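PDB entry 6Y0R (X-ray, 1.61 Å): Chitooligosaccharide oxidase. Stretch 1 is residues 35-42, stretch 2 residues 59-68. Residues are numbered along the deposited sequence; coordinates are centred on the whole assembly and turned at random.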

# COMPACT_ATOMS: atom_id res chain seq x y z
N LYS A 35 -1.06 12.29 -30.76
CA LYS A 35 -2.50 11.92 -30.59
C LYS A 35 -2.64 11.24 -29.23
O LYS A 35 -3.37 10.22 -29.12
CB LYS A 35 -2.99 11.01 -31.72
CG LYS A 35 -2.77 11.56 -33.13
CD LYS A 35 -3.27 10.65 -34.24
CE LYS A 35 -3.45 11.38 -35.56
NZ LYS A 35 -4.11 10.54 -36.59
N VAL A 36 -1.90 11.75 -28.24
CA VAL A 36 -2.09 11.31 -26.83
C VAL A 36 -3.12 12.24 -26.20
O VAL A 36 -2.92 13.46 -26.13
CB VAL A 36 -0.76 11.28 -26.07
CG1 VAL A 36 -1.01 10.88 -24.62
CG2 VAL A 36 0.23 10.33 -26.70
N PRO A 37 -4.26 11.73 -25.67
CA PRO A 37 -5.19 12.61 -24.98
C PRO A 37 -4.49 13.29 -23.81
O PRO A 37 -3.70 12.63 -23.12
CB PRO A 37 -6.33 11.70 -24.48
CG PRO A 37 -6.13 10.40 -25.21
CD PRO A 37 -4.68 10.33 -25.65
N THR A 38 -4.74 14.57 -23.59
CA THR A 38 -4.17 15.33 -22.46
C THR A 38 -5.23 16.25 -21.86
O THR A 38 -6.26 16.51 -22.55
CB THR A 38 -2.91 16.11 -22.88
OG1 THR A 38 -3.32 17.21 -23.69
CG2 THR A 38 -1.91 15.26 -23.63
N ASP A 39 -4.97 16.73 -20.65
CA ASP A 39 -5.84 17.70 -19.94
C ASP A 39 -5.21 19.08 -20.11
O ASP A 39 -4.02 19.21 -19.96
CB ASP A 39 -5.95 17.38 -18.44
CG ASP A 39 -6.65 16.08 -18.09
OD1 ASP A 39 -7.47 15.63 -18.86
OD2 ASP A 39 -6.35 15.56 -17.05
N ALA A 40 -6.03 20.07 -20.46
CA ALA A 40 -5.52 21.44 -20.63
C ALA A 40 -5.25 22.02 -19.25
O ALA A 40 -6.08 21.88 -18.39
CB ALA A 40 -6.52 22.27 -21.39
N GLN A 41 -4.10 22.67 -19.09
CA GLN A 41 -3.73 23.27 -17.79
C GLN A 41 -4.84 24.18 -17.30
O GLN A 41 -5.32 25.00 -18.07
CB GLN A 41 -2.52 24.17 -17.92
CG GLN A 41 -1.20 23.51 -17.63
CD GLN A 41 -0.09 24.49 -17.89
OE1 GLN A 41 0.43 24.57 -19.00
NE2 GLN A 41 0.23 25.27 -16.88
N GLY A 42 -5.25 24.02 -16.06
CA GLY A 42 -6.23 24.96 -15.50
C GLY A 42 -7.67 24.62 -15.82
O GLY A 42 -8.50 25.33 -15.32
N PHE A 59 0.37 19.03 -5.99
CA PHE A 59 1.47 19.27 -6.96
C PHE A 59 0.85 19.60 -8.31
O PHE A 59 -0.32 19.25 -8.58
CB PHE A 59 2.45 18.09 -7.03
CG PHE A 59 3.25 17.87 -5.78
CD1 PHE A 59 4.21 18.79 -5.37
CD2 PHE A 59 3.06 16.74 -4.98
CE1 PHE A 59 4.91 18.62 -4.20
CE2 PHE A 59 3.77 16.59 -3.79
CZ PHE A 59 4.71 17.50 -3.41
N GLU A 60 1.64 20.33 -9.10
CA GLU A 60 1.28 20.84 -10.44
C GLU A 60 2.19 20.17 -11.45
O GLU A 60 3.34 20.57 -11.62
CB GLU A 60 1.39 22.36 -10.45
CG GLU A 60 1.06 22.93 -11.83
CD GLU A 60 -0.42 23.08 -12.15
OE1 GLU A 60 -0.76 23.78 -13.17
OE2 GLU A 60 -1.25 22.48 -11.41
N PRO A 61 1.70 19.14 -12.16
CA PRO A 61 2.44 18.55 -13.27
C PRO A 61 2.74 19.58 -14.38
O PRO A 61 2.02 20.57 -14.47
CB PRO A 61 1.55 17.43 -13.78
CG PRO A 61 0.61 17.13 -12.60
CD PRO A 61 0.43 18.44 -11.88
N ALA A 62 3.76 19.30 -15.18
CA ALA A 62 4.01 20.00 -16.46
C ALA A 62 2.91 19.68 -17.47
O ALA A 62 2.57 20.57 -18.28
CB ALA A 62 5.38 19.64 -16.98
N ALA A 63 2.36 18.47 -17.45
CA ALA A 63 1.40 17.94 -18.43
C ALA A 63 0.72 16.75 -17.78
O ALA A 63 1.38 16.05 -16.95
CB ALA A 63 2.08 17.56 -19.72
N ILE A 64 -0.53 16.52 -18.15
CA ILE A 64 -1.25 15.30 -17.71
C ILE A 64 -1.70 14.57 -18.97
O ILE A 64 -2.61 15.10 -19.66
CB ILE A 64 -2.41 15.64 -16.78
CG1 ILE A 64 -1.98 16.45 -15.56
CG2 ILE A 64 -3.12 14.36 -16.39
CD1 ILE A 64 -3.10 16.82 -14.60
N ALA A 65 -1.10 13.42 -19.25
CA ALA A 65 -1.53 12.52 -20.34
C ALA A 65 -2.64 11.61 -19.79
O ALA A 65 -2.52 11.16 -18.61
CB ALA A 65 -0.38 11.71 -20.89
N VAL A 66 -3.69 11.37 -20.58
CA VAL A 66 -4.86 10.56 -20.15
C VAL A 66 -5.10 9.47 -21.17
O VAL A 66 -6.11 9.43 -21.89
CB VAL A 66 -6.09 11.42 -19.87
CG1 VAL A 66 -7.15 10.57 -19.20
CG2 VAL A 66 -5.80 12.63 -19.00
N PRO A 67 -4.18 8.49 -21.26
CA PRO A 67 -4.27 7.44 -22.27
C PRO A 67 -5.40 6.44 -22.01
O PRO A 67 -5.70 6.11 -20.88
CB PRO A 67 -2.92 6.73 -22.19
CG PRO A 67 -2.52 6.93 -20.72
CD PRO A 67 -3.01 8.31 -20.37
N THR A 68 -5.99 5.94 -23.09
CA THR A 68 -6.93 4.79 -23.05
C THR A 68 -6.34 3.52 -23.66
O THR A 68 -6.99 2.46 -23.52
CB THR A 68 -8.24 5.16 -23.75
OG1 THR A 68 -7.95 5.28 -25.14
CG2 THR A 68 -8.80 6.47 -23.25
O HOH W 1 -1.45 18.33 -20.23

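Where two short extended segments meet, the accounting of backbone donors and acceptors usually explains the pairing better than side-chain contacts do. The oxidase segments around T38 and A65 illustrate this. They run antiparallel, and T38 and A65 form a non-hydrogen-bonded pair with CA atoms 4.4 Å apart. The direct bonds therefore fall on their neighbours. V66 N donates to P37 O over 2.8 Å at a nearly linear 173°, and D39 N donates to I64 O over 3.0 Å at 157°. The same two carbonyls are also approached by CA-H groups: A65 CA lies 3.5 Å from P37 O, and T38 CA lies 3.2 Å from I64 O.

Within the same D39–I64 pair, the second link, between I64 N and D39 O, runs through a water. It accepts from I64 N at 2.9 Å, and I64 N is thereby satisfied, while D39 O lies 2.7 Å from the water O, well placed to receive a proton for which other acceptors also compete. P37 offers its carbonyl to V66 N without needing an amide hydrogen of its own, and its ring also packs on the other stretch, with P37 CB 3.5 Å from V66 O.

Side chains supplement the ladder. T38 and A65 project to one face, D39 and I64 to the other. The small methyl of A65 packs beside V36, whose CG1 comes within 3.9 Å of A65 CB. In its m rotamer, D39 sets its carboxylate against aliphatic groups, with OD1 3.4 Å from V66 CG2 and OD2 3.5 Å from I64 CG2; these are packing contacts and satisfy neither oxygen. V66 is well covered here, its branched side chain adding apolar bulk beside the amide that bonds P37.

At the exposed margin, the ends of Q41 and E60 approach each other, but Q41 NE2 remains 4.1 Å from E60 OE1. Altogether 432 Å² is buried, counting both sides.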